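PDB 6MKB: tumor necrosis factor ligand superfamily member 9 from Mus musculus, which binds the receptor TNFRSF9 (4-1BB) as a TNF-family cytokine and induces proliferation of activated peripheral blood T cells. Local coordinates for residues L21-L26 against G134-L139; L66-T71 against W149-P154; L101-F106 against V115-S120. One frame throughout, in Å; residues are numbered along the deposited sequence.

Contact 1. Residues L21-L26 against G134-L139; sequences LCNTTL and GLRAYL. With NAG (2-acetamido-2-deoxy-beta-D-glucopyranose), chain F; NAG (2-acetamido-2-deoxy-beta-D-glucopyranose), chain C.
Residues 24-25 run antiparallel to the strand 134-139. The hydrogen-bonded pair Thr24-Leu135 exchanges two bonds, Thr24 N to Leu135 O (3.2 Å) and Leu135 N to Thr24 O (2.8 Å); Thr25 and Gly134 form the next, non-hydrogen-bonded pair. Before Thr24 the side chain of Asn23 takes over from the backbone: its OD1 accepts from Ala137 N at 2.9 Å, the donor lying nearly along the C=O axis. ND2 makes the covalent N-glycosidic bond to C1 of the first NAG (chain F), whose N2 donates to Ala137 O at 3.1 Å. The second NAG (chain C) lies against one face of the Tyr138 ring, offset toward its rim.

Arg136 bends back at chi2 and chi3 so that NE reaches Leu135 O (2.8 Å) from above the carbonyl plane. Its guanidinium occupies the space where a CB of Gly134 would point, which suits glycine there. On the buried side Leu21 splits its methyls, CD2 against Leu135 CD2 and CD1 against Leu139 CD1 (both 3.8 Å), with small Ala137 between.

Leu135 O thus serves two donors, while the amide of Asn23 and its sugar together satisfy Ala137 as a neighbouring strand would, holding the root of the glycan against the sheet.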
# COMPACT_ATOMS: atom_id res chain seq x y z
N LEU B 21 -14.25 -9.17 14.86
CA LEU B 21 -12.83 -9.45 14.82
C LEU B 21 -12.43 -10.51 15.83
O LEU B 21 -12.99 -10.62 16.92
CB LEU B 21 -11.99 -8.18 15.02
CG LEU B 21 -12.18 -7.03 14.03
CD1 LEU B 21 -11.27 -5.88 14.36
CD2 LEU B 21 -12.03 -7.48 12.56
N CYS B 22 -11.47 -11.32 15.45
CA CYS B 22 -10.89 -12.39 16.25
C CYS B 22 -9.54 -12.78 15.64
O CYS B 22 -9.21 -12.37 14.51
CB CYS B 22 -11.84 -13.59 16.32
SG CYS B 22 -12.22 -14.33 14.71
N ASN B 23 -8.77 -13.58 16.39
CA ASN B 23 -7.47 -14.07 15.95
C ASN B 23 -7.71 -15.35 15.17
O ASN B 23 -8.12 -16.35 15.76
CB ASN B 23 -6.51 -14.24 17.15
CG ASN B 23 -6.19 -12.95 17.87
OD1 ASN B 23 -6.35 -11.84 17.34
ND2 ASN B 23 -5.74 -13.06 19.09
N THR B 24 -7.53 -15.29 13.83
CA THR B 24 -7.80 -16.39 12.89
C THR B 24 -7.03 -16.21 11.56
O THR B 24 -6.56 -15.12 11.25
CB THR B 24 -9.34 -16.45 12.60
OG1 THR B 24 -9.66 -17.64 11.86
CG2 THR B 24 -9.86 -15.22 11.84
N THR B 25 -6.99 -17.26 10.73
CA THR B 25 -6.41 -17.15 9.40
C THR B 25 -7.56 -16.77 8.48
O THR B 25 -8.63 -17.41 8.52
CB THR B 25 -5.67 -18.41 9.01
OG1 THR B 25 -4.53 -18.52 9.87
CG2 THR B 25 -5.22 -18.39 7.56
N LEU B 26 -7.38 -15.71 7.70
CA LEU B 26 -8.43 -15.25 6.83
C LEU B 26 -8.65 -16.18 5.63
O LEU B 26 -7.70 -16.78 5.08
CB LEU B 26 -8.13 -13.83 6.32
CG LEU B 26 -8.29 -12.70 7.32
CD1 LEU B 26 -7.91 -11.41 6.68
CD2 LEU B 26 -9.72 -12.60 7.86
N GLY B 134 -3.10 -13.83 8.55
CA GLY B 134 -3.77 -13.91 9.83
C GLY B 134 -4.32 -12.57 10.27
O GLY B 134 -3.65 -11.53 10.16
N LEU B 135 -5.56 -12.57 10.73
CA LEU B 135 -6.16 -11.40 11.33
C LEU B 135 -5.79 -11.44 12.84
O LEU B 135 -5.96 -12.47 13.48
CB LEU B 135 -7.69 -11.41 11.09
CG LEU B 135 -8.51 -10.33 11.85
CD1 LEU B 135 -8.23 -8.91 11.33
CD2 LEU B 135 -10.00 -10.65 11.79
N ARG B 136 -5.22 -10.35 13.38
CA ARG B 136 -4.88 -10.22 14.80
C ARG B 136 -5.53 -8.96 15.36
O ARG B 136 -5.60 -7.94 14.66
CB ARG B 136 -3.35 -10.18 15.06
CG ARG B 136 -2.57 -11.49 14.83
CD ARG B 136 -3.26 -12.70 15.43
NE ARG B 136 -3.61 -13.62 14.35
CZ ARG B 136 -3.13 -14.85 14.22
NH1 ARG B 136 -2.33 -15.35 15.16
NH2 ARG B 136 -3.51 -15.62 13.21
N ALA B 137 -6.02 -9.01 16.61
CA ALA B 137 -6.65 -7.85 17.23
C ALA B 137 -6.69 -7.96 18.76
O ALA B 137 -6.98 -9.02 19.31
CB ALA B 137 -8.06 -7.64 16.68
N TYR B 138 -6.39 -6.85 19.43
CA TYR B 138 -6.54 -6.66 20.85
C TYR B 138 -7.39 -5.41 21.02
O TYR B 138 -6.92 -4.31 20.73
CB TYR B 138 -5.20 -6.56 21.60
CG TYR B 138 -5.37 -6.17 23.06
CD1 TYR B 138 -6.18 -6.92 23.91
CD2 TYR B 138 -4.75 -5.04 23.58
CE1 TYR B 138 -6.37 -6.55 25.24
CE2 TYR B 138 -4.91 -4.68 24.91
CZ TYR B 138 -5.72 -5.45 25.75
OH TYR B 138 -5.88 -5.11 27.07
N LEU B 139 -8.67 -5.59 21.40
CA LEU B 139 -9.62 -4.49 21.56
C LEU B 139 -10.19 -4.49 22.96
O LEU B 139 -10.52 -5.55 23.49
CB LEU B 139 -10.75 -4.55 20.50
CG LEU B 139 -10.30 -4.42 19.02
CD1 LEU B 139 -11.39 -4.89 18.07
CD2 LEU B 139 -9.78 -3.01 18.70
C1 NAG F . -5.39 -11.94 19.91
C2 NAG F . -6.20 -11.92 21.21
C3 NAG F . -5.71 -10.77 22.09
C4 NAG F . -4.19 -10.76 22.27
C5 NAG F . -3.47 -10.89 20.93
C6 NAG F . -1.97 -11.06 21.08
C7 NAG F . -8.64 -12.37 21.14
C8 NAG F . -9.83 -12.06 20.30
N2 NAG F . -7.57 -11.63 20.87
O3 NAG F . -6.38 -10.82 23.36
O4 NAG F . -3.79 -9.53 22.90
O5 NAG F . -3.99 -12.01 20.19
O6 NAG F . -1.39 -10.74 19.81
O7 NAG F . -8.70 -13.23 22.01
C1 NAG C . -3.38 -9.58 24.26
C2 NAG C . -2.54 -8.33 24.53
C3 NAG C . -2.27 -8.14 26.03
C4 NAG C . -3.55 -8.22 26.87
C5 NAG C . -4.33 -9.50 26.54
C6 NAG C . -5.71 -9.52 27.20
C7 NAG C . -0.90 -7.44 22.92
C8 NAG C . 0.36 -7.77 22.17
N2 NAG C . -1.31 -8.39 23.76
O3 NAG C . -1.64 -6.87 26.26
O4 NAG C . -3.20 -8.16 28.26
O5 NAG C . -4.53 -9.62 25.12
O6 NAG C . -6.51 -10.53 26.60
O7 NAG C . -1.47 -6.37 22.76

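Contact 2. Residues L66-T71 against W149-P154; sequences LKLSPT and WELSYP. With NA (sodium ion), chain O.
The indole of Trp149 lies between two side chains of the 66-71 segment: Leu68 CD1 covers one face, offset toward the rim, and Pro70 CB sits over the opposite one. The setting is the jelly-roll sandwich of the TNF homology domain, in which strands 58-70 and 149-166 are antiparallel neighbours. The benzene half of the indole makes the contact, with Leu68 CB 3.7 Å from Trp149 CE3 and Pro70 CD 3.9 Å from Trp149 CZ3. A torsion of -63° about chi1, CG anti to the carbonyl carbon, swings the ring back across the partner strand. Large and flat, tryptophan suits this place, since its two faces can serve an aliphatic chain and a proline ring at once.

Here the strand pairing comes down to Ser69 with Glu150, joined by Ser69 N to Glu150 O and Glu150 N to Ser69 O, each 2.9 Å. Pro70, with no N-H to give, stands in the following non-hydrogen-bonded pair opposite Trp149.

Leu151 turns its CD2 inward between Leu66 CD1 and Leu68 CD2, 3.8 Å from each, where branched aliphatic tips fill the interior. On the face of Ser69 and Glu150, Glu150 CG takes the crowded position between backbone N and carbonyl carbon, and the aliphatic stem of Glu150 packs on Thr71 CG2, while Thr71 OG1 is hydrogen-bonded to Arg147 O. The polar role on this face falls to Ser69 OG, whose small hydroxyl can serve as a metal ligand.

A sodium ion joins strand and turn: Asn155 O completes the three protein oxygens around it, and within the 66-71 segment it is held by Lys67 O at 2.8 Å and by Ser69 OG at 2.7 Å.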
# COMPACT_ATOMS: atom_id res chain seq x y z
N LEU B 66 -6.02 -3.55 4.38
CA LEU B 66 -7.00 -3.74 5.42
C LEU B 66 -8.08 -2.69 5.30
O LEU B 66 -7.78 -1.49 5.28
CB LEU B 66 -6.37 -3.67 6.81
CG LEU B 66 -7.31 -3.82 8.04
CD1 LEU B 66 -8.00 -5.20 8.04
CD2 LEU B 66 -6.53 -3.65 9.34
N LYS B 67 -9.34 -3.15 5.22
CA LYS B 67 -10.49 -2.27 5.20
C LYS B 67 -11.37 -2.66 6.38
O LYS B 67 -12.02 -3.71 6.34
CB LYS B 67 -11.22 -2.28 3.85
CG LYS B 67 -10.38 -1.69 2.73
CD LYS B 67 -11.25 -1.38 1.53
CE LYS B 67 -10.45 -0.96 0.33
NZ LYS B 67 -11.30 -0.86 -0.88
N LEU B 68 -11.27 -1.90 7.48
CA LEU B 68 -12.04 -2.12 8.71
C LEU B 68 -13.28 -1.30 8.67
O LEU B 68 -13.19 -0.07 8.67
CB LEU B 68 -11.24 -1.70 9.95
CG LEU B 68 -10.30 -2.64 10.63
CD1 LEU B 68 -9.85 -1.99 11.92
CD2 LEU B 68 -10.96 -3.97 10.92
N SER B 69 -14.42 -1.96 8.69
CA SER B 69 -15.71 -1.28 8.67
C SER B 69 -16.31 -1.22 10.07
O SER B 69 -16.44 -2.27 10.71
CB SER B 69 -16.67 -1.98 7.72
OG SER B 69 -16.21 -1.88 6.38
N PRO B 70 -16.72 -0.01 10.55
CA PRO B 70 -17.37 0.07 11.87
C PRO B 70 -18.76 -0.51 11.83
O PRO B 70 -19.44 -0.37 10.81
CB PRO B 70 -17.39 1.57 12.17
CG PRO B 70 -17.37 2.24 10.84
CD PRO B 70 -16.65 1.32 9.90
N THR B 71 -19.19 -1.18 12.91
CA THR B 71 -20.52 -1.79 12.97
C THR B 71 -21.52 -0.87 13.69
O THR B 71 -21.12 0.17 14.24
CB THR B 71 -20.47 -3.15 13.64
OG1 THR B 71 -20.09 -2.97 15.00
CG2 THR B 71 -19.58 -4.14 12.92
N TRP B 149 -16.16 -3.82 14.98
CA TRP B 149 -15.51 -3.75 13.67
C TRP B 149 -15.74 -5.02 12.91
O TRP B 149 -15.90 -6.07 13.53
CB TRP B 149 -14.01 -3.47 13.78
CG TRP B 149 -13.65 -2.15 14.40
CD1 TRP B 149 -13.37 -1.92 15.71
CD2 TRP B 149 -13.55 -0.88 13.74
NE1 TRP B 149 -13.05 -0.59 15.90
CE2 TRP B 149 -13.16 0.07 14.70
CE3 TRP B 149 -13.71 -0.46 12.40
CZ2 TRP B 149 -12.92 1.42 14.38
CZ3 TRP B 149 -13.46 0.87 12.07
CH2 TRP B 149 -13.07 1.79 13.05
N GLU B 150 -15.73 -4.94 11.58
CA GLU B 150 -15.94 -6.10 10.72
C GLU B 150 -15.19 -5.95 9.40
O GLU B 150 -14.79 -4.84 9.01
CB GLU B 150 -17.46 -6.29 10.44
CG GLU B 150 -18.05 -5.24 9.51
CD GLU B 150 -19.52 -5.32 9.19
OE1 GLU B 150 -20.11 -4.27 8.85
OE2 GLU B 150 -20.10 -6.43 9.27
N LEU B 151 -15.01 -7.09 8.71
CA LEU B 151 -14.45 -7.16 7.37
C LEU B 151 -15.59 -7.55 6.49
O LEU B 151 -16.08 -8.67 6.61
CB LEU B 151 -13.27 -8.16 7.24
CG LEU B 151 -12.06 -8.04 8.17
CD1 LEU B 151 -10.95 -8.96 7.70
CD2 LEU B 151 -11.55 -6.60 8.24
N SER B 152 -16.11 -6.62 5.68
CA SER B 152 -17.25 -6.92 4.84
C SER B 152 -17.15 -6.36 3.43
O SER B 152 -16.46 -5.39 3.18
CB SER B 152 -18.53 -6.39 5.49
OG SER B 152 -18.51 -4.98 5.64
N TYR B 153 -17.89 -6.97 2.51
CA TYR B 153 -18.08 -6.50 1.15
C TYR B 153 -19.14 -5.36 1.23
O TYR B 153 -20.04 -5.48 2.05
CB TYR B 153 -18.55 -7.67 0.27
CG TYR B 153 -18.86 -7.26 -1.15
CD1 TYR B 153 -17.85 -7.23 -2.11
CD2 TYR B 153 -20.13 -6.84 -1.52
CE1 TYR B 153 -18.11 -6.79 -3.41
CE2 TYR B 153 -20.40 -6.40 -2.81
CZ TYR B 153 -19.39 -6.38 -3.75
OH TYR B 153 -19.62 -5.94 -5.03
N PRO B 154 -19.03 -4.21 0.50
CA PRO B 154 -18.11 -3.87 -0.59
C PRO B 154 -16.77 -3.25 -0.19
O PRO B 154 -15.94 -3.04 -1.07
CB PRO B 154 -18.95 -2.91 -1.46
CG PRO B 154 -19.80 -2.19 -0.47
CD PRO B 154 -20.09 -3.18 0.63
NA NA O . -14.66 -3.91 5.52

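Contact 3. Residues L101-F106 against V115-S120; sequences LTVELF and VDRSWS
Leu101 places CG anti to the backbone N (chi1 169°), which carries both methyls over the 115-120 strand. CD2 lies 3.4 Å from Arg117 O and CD1 3.7 Å from Ser118 O, while Leu101 CB abuts Trp119 CB at 3.6 Å. Trp119 has the same anti setting; each points toward the other strand, so the two side chains slide past each other in opposite directions, bringing one face of the indole over Leu101 N. Leucine suits the spot, its two branches spreading over successive peptides.

Val103 meets Val115 tip to tip, CG1 to CG1 at 3.7 Å. Both valines keep CG1 anti to the backbone N, and their branched tips meet across backbones that stand farther apart here than at Leu101 and Trp119. The other branch of Val103, CG2, rests on Arg117 CG at 3.5 Å.

In the TNF jelly roll these are consecutive strands of a sandwich, 100-105 pairing with 80-90 and 115-125 with 58-70. They run 148° apart with axes 7.5 Å from each other at closest approach, so side chains and water, not direct backbone pairing, span the gap.

Arg117 brings in the water. Its CG is anti to the carbonyl carbon and the chain bends at chi2 (-88°), laying the guanidinium over Val115 CG1, while two waters sit in its plane. One water donates to Thr102 O and accepts weakly from Arg117 NE; the other takes Arg117 NH2 at 2.8 Å and, weakly, Glu104 N. Arginine's aliphatic stem and multi-donor head suit such a border. Arg117 NH1 lies near its like-charged counterpart, Arg117 NH1 of the second subunit, and Ser118 packs on Ser118 of that subunit.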
# COMPACT_ATOMS: atom_id res chain seq x y z
N LEU B 101 0.66 -5.50 8.78
CA LEU B 101 -0.02 -4.24 8.59
C LEU B 101 -0.79 -4.02 9.87
O LEU B 101 -1.73 -4.78 10.13
CB LEU B 101 -0.93 -4.30 7.33
CG LEU B 101 -1.95 -3.16 7.07
CD1 LEU B 101 -1.31 -1.78 7.15
CD2 LEU B 101 -2.58 -3.30 5.71
N THR B 102 -0.38 -3.04 10.70
CA THR B 102 -1.04 -2.78 11.97
C THR B 102 -1.71 -1.39 11.96
O THR B 102 -1.18 -0.43 11.41
CB THR B 102 -0.05 -2.92 13.13
OG1 THR B 102 0.62 -4.17 12.99
CG2 THR B 102 -0.71 -2.88 14.50
N VAL B 103 -2.92 -1.33 12.53
CA VAL B 103 -3.73 -0.13 12.74
C VAL B 103 -3.89 0.04 14.25
O VAL B 103 -4.42 -0.83 14.93
CB VAL B 103 -5.09 -0.19 12.02
CG1 VAL B 103 -5.93 1.04 12.33
CG2 VAL B 103 -4.90 -0.38 10.52
N GLU B 104 -3.40 1.15 14.77
CA GLU B 104 -3.49 1.45 16.20
C GLU B 104 -4.71 2.32 16.44
O GLU B 104 -4.92 3.30 15.72
CB GLU B 104 -2.20 2.13 16.70
CG GLU B 104 -1.23 1.14 17.32
CD GLU B 104 0.24 1.50 17.32
OE1 GLU B 104 0.58 2.65 17.66
OE2 GLU B 104 1.05 0.61 16.99
N LEU B 105 -5.55 1.93 17.40
CA LEU B 105 -6.75 2.70 17.73
C LEU B 105 -6.54 3.39 19.08
O LEU B 105 -6.40 2.70 20.07
CB LEU B 105 -7.99 1.80 17.73
CG LEU B 105 -8.39 1.13 16.41
CD1 LEU B 105 -9.42 0.02 16.63
CD2 LEU B 105 -8.95 2.13 15.43
N PHE B 106 -6.40 4.74 19.08
CA PHE B 106 -6.17 5.60 20.27
C PHE B 106 -7.23 6.68 20.38
O PHE B 106 -7.56 7.25 19.35
CB PHE B 106 -4.81 6.36 20.22
CG PHE B 106 -3.55 5.58 20.02
CD1 PHE B 106 -2.96 4.90 21.08
CD2 PHE B 106 -2.87 5.65 18.82
CE1 PHE B 106 -1.76 4.21 20.91
CE2 PHE B 106 -1.66 4.99 18.65
CZ PHE B 106 -1.13 4.25 19.69
N VAL B 115 -11.73 2.36 8.17
CA VAL B 115 -10.28 2.47 8.25
C VAL B 115 -9.74 1.72 7.04
O VAL B 115 -10.00 0.53 6.88
CB VAL B 115 -9.70 1.95 9.60
CG1 VAL B 115 -8.18 1.94 9.56
CG2 VAL B 115 -10.18 2.78 10.79
N ASP B 116 -9.04 2.43 6.15
CA ASP B 116 -8.51 1.82 4.94
C ASP B 116 -7.00 2.04 4.90
O ASP B 116 -6.55 3.11 4.53
CB ASP B 116 -9.23 2.36 3.68
CG ASP B 116 -8.70 1.88 2.33
OD1 ASP B 116 -7.83 0.99 2.31
OD2 ASP B 116 -9.16 2.40 1.29
N ARG B 117 -6.23 1.00 5.25
CA ARG B 117 -4.76 1.02 5.28
C ARG B 117 -4.17 -0.01 4.32
O ARG B 117 -4.67 -1.13 4.24
CB ARG B 117 -4.23 0.76 6.70
CG ARG B 117 -4.69 1.75 7.72
CD ARG B 117 -3.80 2.98 7.85
NE ARG B 117 -3.86 3.49 9.22
CZ ARG B 117 -4.73 4.40 9.66
NH1 ARG B 117 -5.60 4.95 8.81
NH2 ARG B 117 -4.72 4.79 10.93
N SER B 118 -3.09 0.35 3.64
CA SER B 118 -2.35 -0.51 2.73
C SER B 118 -0.94 -0.74 3.26
O SER B 118 -0.43 0.07 4.04
CB SER B 118 -2.29 0.09 1.33
OG SER B 118 -3.60 0.27 0.81
N TRP B 119 -0.32 -1.85 2.84
CA TRP B 119 1.02 -2.28 3.20
C TRP B 119 1.65 -2.99 2.02
O TRP B 119 0.96 -3.67 1.26
CB TRP B 119 0.94 -3.22 4.42
CG TRP B 119 2.21 -3.92 4.83
CD1 TRP B 119 3.04 -3.57 5.85
CD2 TRP B 119 2.72 -5.16 4.31
NE1 TRP B 119 4.04 -4.51 6.00
CE2 TRP B 119 3.86 -5.50 5.07
CE3 TRP B 119 2.31 -6.04 3.28
CZ2 TRP B 119 4.61 -6.64 4.82
CZ3 TRP B 119 3.05 -7.18 3.03
CH2 TRP B 119 4.19 -7.47 3.79
N SER B 120 2.98 -2.89 1.88
CA SER B 120 3.68 -3.62 0.82
C SER B 120 5.10 -3.90 1.21
O SER B 120 5.68 -3.18 2.03
CB SER B 120 3.63 -2.90 -0.53
OG SER B 120 4.28 -1.64 -0.50
O HOH W 1 -1.28 1.87 9.40
O HOH W 2 -2.80 3.44 12.47

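In the fold
From the N terminus, the segment 21-26 waits over a hundred residues for its partner, so contact 1 closes a long loop at 134-139. The segment 66-71 falls within that loop, but its partner 149-154 lies beyond it, so contacts 1 and 2 cross. Contact 3, between the successive strands 100-105 and 115-125, closes a short loop enclosed by both. Leu21 packs on Trp149 and Leu68, tying contact 1 to contact 2, and Leu139 packs on Leu105, within the 101-106 segment of contact 3. Probable backbone hydrogen bonds from Leu66 N to Arg117 O and Leu68 N to Val115 O join contacts 2 and 3 through neighbouring strands, so all three converge on one sandwich interior.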